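Local coordinates for protein isochorismatase hydrolase (Alkaliphilus metalliredigens, PDB 3HB7) that probably acts as a hydrolase of the isochorismatase family, at residues M15-V20 with F85-Y90; V98-H103 with N131-S136. One frame throughout, in Å; residues are numbered along the deposited sequence.

Contact 1 (M15-V20 with F85-Y90); sequences MLNDFV and FIPELY
Leu-16 O, against which Ile-86 CG2 packs at 3.6 Å, is gripped by two backbone donors, Phe-19 N and Val-20 N. These bonds curl residues 16-20 into a tight turn. At its first residue, Leu-16 forms a single beta bridge with Phe-85. The one hydrogen bond across the contact, from Ile-86 N to Met-15 O, is weak at 3.3 Å but nearly straight (165°). CG1 of Ile-86 sits between its backbone N and carbonyl carbon (chi1 53°), and lies 3.6 Å from Met-15 O. The turn follows strand 8-13 of the six-stranded parallel sheet in this alpha/beta fold, and residues 85-90 belong to the long loop ahead of strand 96-100. Asn-17 gives its ND2 to Trp-81 O, and its OD1 lies 3.3 Å from Ile-86 CG2. An alanine here would probably leave Trp-81 O without this donor and open a gap beside Ile-86 CG2. The Leu-16 and Phe-85 side chains run alongside each other in one direction, with Leu-16 CD2 3.7 Å from Phe-85 CD1 and oblique to the ring. CE of selenomethionine Met-15 lies 3.8 Å from Leu-89 CD1, and Leu-38 of helix 35-47 touches both side chains.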
HETATM    1  N   MSE E  15      -4.454 -37.112 -18.207  1.00 24.49           N
HETATM    2  CA  MSE E  15      -5.487 -36.526 -19.005  1.00 24.99           C
HETATM    3  C   MSE E  15      -6.722 -37.301 -18.683  1.00 24.48           C
HETATM    4  O   MSE E  15      -7.085 -38.202 -19.375  1.00 24.87           O
HETATM    5  CB  MSE E  15      -5.140 -36.653 -20.466  1.00 25.37           C
HETATM    6  CG  MSE E  15      -3.856 -35.934 -20.866  1.00 28.74           C
HETATM    7 SE   MSE E  15      -3.807 -34.065 -20.646  1.00 37.80          SE
HETATM    8  CE  MSE E  15      -5.069 -33.612 -21.968  1.00 33.10           C
ATOM      9  N   LEU E  16      -7.361 -36.904 -17.601  1.00 23.81           N
ATOM     10  CA  LEU E  16      -8.416 -37.643 -16.960  1.00 23.27           C
ATOM     11  C   LEU E  16      -9.697 -36.849 -16.842  1.00 23.21           C
ATOM     12  O   LEU E  16      -9.703 -35.665 -16.992  1.00 22.92           O
ATOM     13  CB  LEU E  16      -7.986 -38.072 -15.576  1.00 22.49           C
ATOM     14  CG  LEU E  16      -6.601 -38.630 -15.360  1.00 22.15           C
ATOM     15  CD1 LEU E  16      -6.410 -38.953 -13.904  1.00 20.48           C
ATOM     16  CD2 LEU E  16      -6.429 -39.836 -16.170  1.00 20.90           C
ATOM     17  N   ASN E  17     -10.778 -37.548 -16.560  1.00 23.57           N
ATOM     18  CA  ASN E  17     -12.104 -36.996 -16.595  1.00 24.08           C
ATOM     19  C   ASN E  17     -12.232 -35.900 -15.586  1.00 24.64           C
ATOM     20  O   ASN E  17     -12.902 -34.917 -15.821  1.00 24.85           O
ATOM     21  CB  ASN E  17     -13.164 -38.073 -16.394  1.00 23.77           C
ATOM     22  CG  ASN E  17     -13.361 -38.929 -17.611  1.00 23.28           C
ATOM     23  OD1 ASN E  17     -12.996 -38.566 -18.694  1.00 22.40           O
ATOM     24  ND2 ASN E  17     -13.916 -40.086 -17.421  1.00 24.28           N
ATOM     25  N   ASP E  18     -11.594 -36.091 -14.447  1.00 25.07           N
ATOM     26  CA  ASP E  18     -11.591 -35.108 -13.386  1.00 25.29           C
ATOM     27  C   ASP E  18     -10.902 -33.811 -13.716  1.00 25.26           C
ATOM     28  O   ASP E  18     -11.272 -32.782 -13.227  1.00 25.15           O
ATOM     29  CB  ASP E  18     -10.994 -35.684 -12.130  1.00 25.66           C
ATOM     30  CG  ASP E  18     -12.014 -36.297 -11.250  1.00 26.61           C
ATOM     31  OD1 ASP E  18     -13.172 -35.967 -11.406  1.00 27.91           O
ATOM     32  OD2 ASP E  18     -11.676 -37.109 -10.398  1.00 27.20           O
ATOM     33  N   PHE E  19      -9.836 -33.876 -14.482  1.00 25.39           N
ATOM     34  CA  PHE E  19      -9.033 -32.706 -14.704  1.00 25.81           C
ATOM     35  C   PHE E  19      -9.183 -32.045 -16.045  1.00 25.99           C
ATOM     36  O   PHE E  19      -8.822 -30.902 -16.201  1.00 25.84           O
ATOM     37  CB  PHE E  19      -7.564 -33.034 -14.509  1.00 25.77           C
ATOM     38  CG  PHE E  19      -7.269 -33.755 -13.256  1.00 26.00           C
ATOM     39  CD1 PHE E  19      -7.729 -33.299 -12.067  1.00 26.21           C
ATOM     40  CD2 PHE E  19      -6.526 -34.894 -13.273  1.00 26.25           C
ATOM     41  CE1 PHE E  19      -7.448 -33.953 -10.940  1.00 25.94           C
ATOM     42  CE2 PHE E  19      -6.259 -35.546 -12.146  1.00 26.04           C
ATOM     43  CZ  PHE E  19      -6.720 -35.077 -10.981  1.00 26.20           C
ATOM     44  N   VAL E  20      -9.663 -32.772 -17.030  1.00 26.25           N
ATOM     45  CA  VAL E  20      -9.689 -32.227 -18.368  1.00 26.64           C
ATOM     46  C   VAL E  20     -11.083 -31.945 -18.831  1.00 26.68           C
ATOM     47  O   VAL E  20     -11.951 -32.786 -18.760  1.00 26.60           O
ATOM     48  CB  VAL E  20      -9.014 -33.131 -19.377  1.00 26.63           C
ATOM     49  CG1 VAL E  20      -8.740 -32.391 -20.628  1.00 26.54           C
ATOM     50  CG2 VAL E  20      -7.759 -33.646 -18.826  1.00 27.43           C
ATOM     51  N   PHE E  85      -9.430 -42.071 -18.130  1.00 28.17           N
ATOM     52  CA  PHE E  85      -8.985 -41.252 -19.221  1.00 28.08           C
ATOM     53  C   PHE E  85     -10.170 -40.650 -19.954  1.00 28.12           C
ATOM     54  O   PHE E  85     -11.228 -41.222 -20.012  1.00 28.19           O
ATOM     55  CB  PHE E  85      -8.078 -42.050 -20.141  1.00 27.69           C
ATOM     56  CG  PHE E  85      -6.961 -42.715 -19.426  1.00 27.24           C
ATOM     57  CD1 PHE E  85      -5.829 -42.041 -19.129  1.00 25.91           C
ATOM     58  CD2 PHE E  85      -7.068 -44.001 -19.012  1.00 26.80           C
ATOM     59  CE1 PHE E  85      -4.839 -42.639 -18.447  1.00 26.41           C
ATOM     60  CE2 PHE E  85      -6.079 -44.587 -18.336  1.00 25.65           C
ATOM     61  CZ  PHE E  85      -4.968 -43.907 -18.057  1.00 26.37           C
ATOM     62  N   ILE E  86      -9.989 -39.460 -20.469  1.00 28.02           N
ATOM     63  CA  ILE E  86     -10.991 -38.872 -21.288  1.00 28.34           C
ATOM     64  C   ILE E  86     -10.983 -39.634 -22.584  1.00 28.54           C
ATOM     65  O   ILE E  86      -9.957 -40.092 -23.026  1.00 28.93           O
ATOM     66  CB  ILE E  86     -10.703 -37.418 -21.522  1.00 28.10           C
ATOM     67  CG1 ILE E  86      -9.305 -37.259 -22.058  1.00 27.88           C
ATOM     68  CG2 ILE E  86     -10.846 -36.675 -20.258  1.00 27.64           C
ATOM     69  CD1 ILE E  86      -9.058 -35.965 -22.636  1.00 27.44           C
ATOM     70  N   PRO E  87     -12.134 -39.731 -23.207  1.00 28.59           N
ATOM     71  CA  PRO E  87     -12.323 -40.547 -24.388  1.00 28.46           C
ATOM     72  C   PRO E  87     -11.434 -40.102 -25.490  1.00 28.51           C
ATOM     73  O   PRO E  87     -10.923 -40.920 -26.200  1.00 28.38           O
ATOM     74  CB  PRO E  87     -13.750 -40.248 -24.757  1.00 28.32           C
ATOM     75  CG  PRO E  87     -14.393 -40.002 -23.491  1.00 28.20           C
ATOM     76  CD  PRO E  87     -13.414 -39.320 -22.627  1.00 28.63           C
ATOM     77  N   GLU E  88     -11.211 -38.815 -25.594  1.00 28.95           N
ATOM     78  CA  GLU E  88     -10.431 -38.266 -26.671  1.00 29.48           C
ATOM     79  C   GLU E  88      -9.053 -38.843 -26.646  1.00 29.95           C
ATOM     80  O   GLU E  88      -8.417 -38.970 -27.665  1.00 29.99           O
ATOM     81  CB  GLU E  88     -10.330 -36.766 -26.550  1.00 29.58           C
ATOM     82  CG  GLU E  88     -11.597 -36.031 -26.822  1.00 30.19           C
ATOM     83  CD  GLU E  88     -12.508 -35.980 -25.648  1.00 30.58           C
ATOM     84  OE1 GLU E  88     -12.275 -36.669 -24.670  1.00 29.37           O
ATOM     85  OE2 GLU E  88     -13.481 -35.244 -25.704  1.00 32.41           O
ATOM     86  N   LEU E  89      -8.568 -39.159 -25.463  1.00 30.16           N
ATOM     87  CA  LEU E  89      -7.235 -39.688 -25.335  1.00 30.40           C
ATOM     88  C   LEU E  89      -7.166 -41.076 -24.728  1.00 30.64           C
ATOM     89  O   LEU E  89      -6.165 -41.448 -24.192  1.00 30.35           O
ATOM     90  CB  LEU E  89      -6.347 -38.705 -24.603  1.00 30.45           C
ATOM     91  CG  LEU E  89      -6.181 -37.368 -25.301  1.00 30.55           C
ATOM     92  CD1 LEU E  89      -5.411 -36.461 -24.424  1.00 30.35           C
ATOM     93  CD2 LEU E  89      -5.464 -37.549 -26.592  1.00 30.09           C
ATOM     94  N   TYR E  90      -8.224 -41.849 -24.852  1.00 30.69           N
ATOM     95  CA  TYR E  90      -8.265 -43.173 -24.282  1.00 31.08           C
ATOM     96  C   TYR E  90      -7.249 -44.129 -24.862  1.00 31.50           C
ATOM     97  O   TYR E  90      -6.919 -44.073 -26.018  1.00 31.65           O
ATOM     98  CB  TYR E  90      -9.637 -43.758 -24.455  1.00 30.66           C
ATOM     99  CG  TYR E  90     -10.092 -44.538 -23.294  1.00 31.13           C
ATOM    100  CD1 TYR E  90     -10.082 -45.906 -23.311  1.00 29.83           C
ATOM    101  CD2 TYR E  90     -10.531 -43.910 -22.172  1.00 30.83           C
ATOM    102  CE1 TYR E  90     -10.494 -46.601 -22.251  1.00 29.91           C
ATOM    103  CE2 TYR E  90     -10.947 -44.599 -21.118  1.00 30.41           C
ATOM    104  CZ  TYR E  90     -10.930 -45.938 -21.151  1.00 30.41           C
ATOM    105  OH  TYR E  90     -11.374 -46.597 -20.061  1.00 30.57           O
TER

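Contact 2 (V98-H103 with N131-S136); sequences VQKRRH and NVCVRS
His-103 and Cys-133 bring the two backbones closest, with their CA atoms 4.9 Å apart. Residues 98-100 finish strand 96-100, and the chain then turns through 101-103 to pass the start of helix 133-143. Val-132 is the N-cap of that helix. Lys-100 and Cys-133, together with Asp-14, are placed like the Asp-Lys-Cys catalytic triad of cysteine hydrolases in the isochorismatase family, so this is probably the active site. The Lys-100 chain is extended at chi2 and chi3 and bends at chi4 (87°), which turns NZ to within 3.5 Å of Cys-133 SG. NZ also forms a salt bridge with Asp-14 OD2, just after strand 8-13, and Cys-133 packs on the same Asp-14. Weak bonds from NZ to the carbonyls of Arg-102 and His-103 tie the turn back to the lysine. His-103 O in turn lies 3.5 Å from Cys-133 CB. Beyond the cysteine, His-103 lies against the start of the helix. Its CB meets Ser-136 OG at 3.7 Å, and Cys-133 SG approaches its ring obliquely. A sodium ion is bound about 4 Å from the Ser-136 side chain. Ser-136 reaches back to the N-cap residue twice: its N bonds Val-132 O at 3.0 Å, and its OG gives the same oxygen a weaker bond. The Val-132 side chain makes a CH-pi contact with His-103, its CG1 4.3 Å from the ring centroid and 3° off the ring normal.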
ATOM      1  N   VAL E  98      -0.214 -47.124 -16.252  1.00 25.29           N
ATOM      2  CA  VAL E  98       0.322 -47.053 -14.921  1.00 24.57           C
ATOM      3  C   VAL E  98      -0.574 -46.252 -14.021  1.00 24.85           C
ATOM      4  O   VAL E  98      -0.982 -45.180 -14.353  1.00 24.61           O
ATOM      5  CB  VAL E  98       1.679 -46.414 -14.900  1.00 24.83           C
ATOM      6  CG1 VAL E  98       2.298 -46.550 -13.548  1.00 24.16           C
ATOM      7  CG2 VAL E  98       2.539 -47.009 -15.902  1.00 24.46           C
ATOM      8  N   GLN E  99      -0.846 -46.780 -12.850  1.00 24.53           N
ATOM      9  CA  GLN E  99      -1.587 -46.055 -11.856  1.00 24.39           C
ATOM     10  C   GLN E  99      -0.711 -45.593 -10.728  1.00 23.97           C
ATOM     11  O   GLN E  99       0.029 -46.344 -10.178  1.00 24.18           O
ATOM     12  CB  GLN E  99      -2.698 -46.900 -11.321  1.00 24.11           C
ATOM     13  CG  GLN E  99      -3.584 -47.394 -12.387  1.00 26.09           C
ATOM     14  CD  GLN E  99      -3.912 -48.828 -12.237  1.00 27.83           C
ATOM     15  OE1 GLN E  99      -4.994 -49.160 -11.802  1.00 31.90           O
ATOM     16  NE2 GLN E  99      -2.988 -49.694 -12.582  1.00 26.91           N
ATOM     17  N   LYS E 100      -0.826 -44.322 -10.402  1.00 23.41           N
ATOM     18  CA  LYS E 100       0.007 -43.681  -9.417  1.00 22.92           C
ATOM     19  C   LYS E 100      -0.834 -43.008  -8.358  1.00 22.60           C
ATOM     20  O   LYS E 100      -1.899 -42.553  -8.642  1.00 22.91           O
ATOM     21  CB  LYS E 100       0.924 -42.680 -10.100  1.00 21.95           C
ATOM     22  CG  LYS E 100       0.238 -41.503 -10.643  1.00 21.75           C
ATOM     23  CD  LYS E 100       1.183 -40.496 -11.132  1.00 20.77           C
ATOM     24  CE  LYS E 100       0.490 -39.399 -11.855  1.00 22.35           C
ATOM     25  NZ  LYS E 100      -0.011 -38.287 -11.055  1.00 22.57           N
ATOM     26  N   ARG E 101      -0.359 -43.018  -7.125  1.00 21.71           N
ATOM     27  CA  ARG E 101      -0.984 -42.342  -5.993  1.00 21.48           C
ATOM     28  C   ARG E 101      -0.259 -41.082  -5.502  1.00 20.76           C
ATOM     29  O   ARG E 101      -0.679 -40.491  -4.560  1.00 20.99           O
ATOM     30  CB  ARG E 101      -1.146 -43.307  -4.821  1.00 20.74           C
ATOM     31  CG  ARG E 101      -1.891 -44.571  -5.111  1.00 23.20           C
ATOM     32  CD  ARG E 101      -1.756 -45.643  -4.034  1.00 24.55           C
ATOM     33  NE  ARG E 101      -1.862 -45.066  -2.719  1.00 25.98           N
ATOM     34  CZ  ARG E 101      -1.400 -45.590  -1.616  1.00 26.28           C
ATOM     35  NH1 ARG E 101      -0.792 -46.739  -1.621  1.00 25.29           N
ATOM     36  NH2 ARG E 101      -1.546 -44.937  -0.498  1.00 27.55           N
ATOM     37  N   ARG E 102       0.831 -40.710  -6.139  1.00 20.19           N
ATOM     38  CA  ARG E 102       1.644 -39.563  -5.768  1.00 20.09           C
ATOM     39  C   ARG E 102       2.013 -38.812  -7.029  1.00 20.43           C
ATOM     40  O   ARG E 102       1.535 -39.123  -8.068  1.00 20.64           O
ATOM     41  CB  ARG E 102       2.889 -39.934  -4.964  1.00 19.86           C
ATOM     42  CG  ARG E 102       2.643 -40.402  -3.560  1.00 19.19           C
ATOM     43  CD  ARG E 102       2.024 -39.346  -2.706  1.00 20.13           C
ATOM     44  NE  ARG E 102       1.775 -39.795  -1.358  1.00 21.00           N
ATOM     45  CZ  ARG E 102       0.676 -40.390  -0.967  1.00 23.15           C
ATOM     46  NH1 ARG E 102      -0.294 -40.618  -1.812  1.00 23.37           N
ATOM     47  NH2 ARG E 102       0.563 -40.774   0.266  1.00 26.25           N
ATOM     48  N   HIS E 103       2.815 -37.781  -6.935  1.00 20.11           N
ATOM     49  CA  HIS E 103       3.020 -36.953  -8.097  1.00 19.92           C
ATOM     50  C   HIS E 103       3.679 -37.602  -9.289  1.00 19.72           C
ATOM     51  O   HIS E 103       3.198 -37.515 -10.364  1.00 19.71           O
ATOM     52  CB  HIS E 103       3.815 -35.722  -7.711  1.00 20.04           C
ATOM     53  CG  HIS E 103       3.064 -34.767  -6.846  1.00 20.34           C
ATOM     54  ND1 HIS E 103       3.680 -33.791  -6.118  1.00 19.95           N
ATOM     55  CD2 HIS E 103       1.746 -34.637  -6.598  1.00 19.90           C
ATOM     56  CE1 HIS E 103       2.779 -33.108  -5.451  1.00 20.37           C
ATOM     57  NE2 HIS E 103       1.598 -33.597  -5.732  1.00 18.11           N
ATOM     58  N   ASN E 131       4.104 -28.024 -14.377  1.00 26.15           N
ATOM     59  CA  ASN E 131       4.966 -27.737 -13.261  1.00 25.24           C
ATOM     60  C   ASN E 131       4.788 -28.660 -12.090  1.00 25.26           C
ATOM     61  O   ASN E 131       5.481 -28.549 -11.133  1.00 25.27           O
ATOM     62  CB  ASN E 131       4.842 -26.275 -12.844  1.00 25.11           C
ATOM     63  CG  ASN E 131       3.459 -25.897 -12.484  1.00 24.83           C
ATOM     64  OD1 ASN E 131       3.233 -25.311 -11.462  1.00 24.26           O
ATOM     65  ND2 ASN E 131       2.522 -26.266 -13.299  1.00 22.41           N
ATOM     66  N   VAL E 132       3.843 -29.563 -12.173  1.00 25.02           N
ATOM     67  CA  VAL E 132       3.619 -30.477 -11.093  1.00 24.13           C
ATOM     68  C   VAL E 132       3.944 -31.900 -11.439  1.00 24.37           C
ATOM     69  O   VAL E 132       5.067 -32.285 -11.418  1.00 24.31           O
ATOM     70  CB  VAL E 132       2.212 -30.384 -10.603  1.00 24.27           C
ATOM     71  CG1 VAL E 132       2.026 -31.231  -9.398  1.00 21.99           C
ATOM     72  CG2 VAL E 132       1.895 -28.971 -10.296  1.00 23.06           C
ATOM     73  N   CYS E 133       2.939 -32.681 -11.751  1.00 24.60           N
ATOM     74  CA  CYS E 133       3.121 -34.095 -12.031  1.00 24.94           C
ATOM     75  C   CYS E 133       3.990 -34.352 -13.247  1.00 24.80           C
ATOM     76  O   CYS E 133       4.772 -35.244 -13.251  1.00 24.53           O
ATOM     77  CB  CYS E 133       1.797 -34.846 -12.097  1.00 24.78           C
ATOM     78  SG  CYS E 133       0.924 -34.971 -10.584  1.00 26.27           S
ATOM     79  N   VAL E 134       3.874 -33.533 -14.265  1.00 24.37           N
ATOM     80  CA  VAL E 134       4.750 -33.647 -15.389  1.00 24.44           C
ATOM     81  C   VAL E 134       6.196 -33.401 -15.025  1.00 24.67           C
ATOM     82  O   VAL E 134       7.055 -34.146 -15.387  1.00 24.77           O
ATOM     83  CB  VAL E 134       4.345 -32.679 -16.481  1.00 24.35           C
ATOM     84  CG1 VAL E 134       5.356 -32.622 -17.520  1.00 23.42           C
ATOM     85  CG2 VAL E 134       3.078 -33.064 -17.054  1.00 23.26           C
ATOM     86  N   ARG E 135       6.457 -32.351 -14.286  1.00 24.52           N
ATOM     87  CA  ARG E 135       7.801 -32.061 -13.882  1.00 24.60           C
ATOM     88  C   ARG E 135       8.378 -33.144 -13.004  1.00 24.60           C
ATOM     89  O   ARG E 135       9.529 -33.457 -13.108  1.00 25.12           O
ATOM     90  CB  ARG E 135       7.901 -30.697 -13.219  1.00 24.22           C
ATOM     91  CG  ARG E 135       8.610 -30.684 -11.909  1.00 25.01           C
ATOM     92  CD  ARG E 135      10.077 -30.584 -12.048  1.00 26.25           C
ATOM     93  NE  ARG E 135      10.499 -29.218 -11.892  1.00 28.81           N
ATOM     94  CZ  ARG E 135      11.642 -28.832 -11.365  1.00 28.46           C
ATOM     95  NH1 ARG E 135      12.532 -29.695 -10.931  1.00 27.73           N
ATOM     96  NH2 ARG E 135      11.895 -27.556 -11.291  1.00 30.00           N
ATOM     97  N   SER E 136       7.563 -33.694 -12.132  1.00 23.89           N
ATOM     98  CA  SER E 136       7.988 -34.743 -11.240  1.00 24.17           C
ATOM     99  C   SER E 136       8.412 -36.001 -11.954  1.00 23.58           C
ATOM    100  O   SER E 136       9.376 -36.611 -11.607  1.00 23.21           O
ATOM    101  CB  SER E 136       6.858 -35.110 -10.309  1.00 24.01           C
ATOM    102  OG  SER E 136       6.757 -34.187  -9.291  1.00 25.66           O
TER

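How the contacts relate
From the N terminus, strand 8-13 leads through Asp-14 into 15-20, the first half of contact 1. The chain then makes helices 29-32 and 35-47 and strand 53-60 before 85-90 returns and closes that loop. Strand 96-100 follows, and its end opens contact 2. Helix 111-117 and strand 122-126 intervene before 131-136 closes this second, shorter loop. The two loops run in series and neither nest nor cross. Contact 1 joins two loop regions, whereas contact 2 joins the end of strand 96-100 and the loop after it to the start of helix 133-143. Their centres are 15 Å apart and their nearest atoms about 6 Å. Asp-14, immediately before contact 1 in the chain, is a partner of Lys-100 in contact 2.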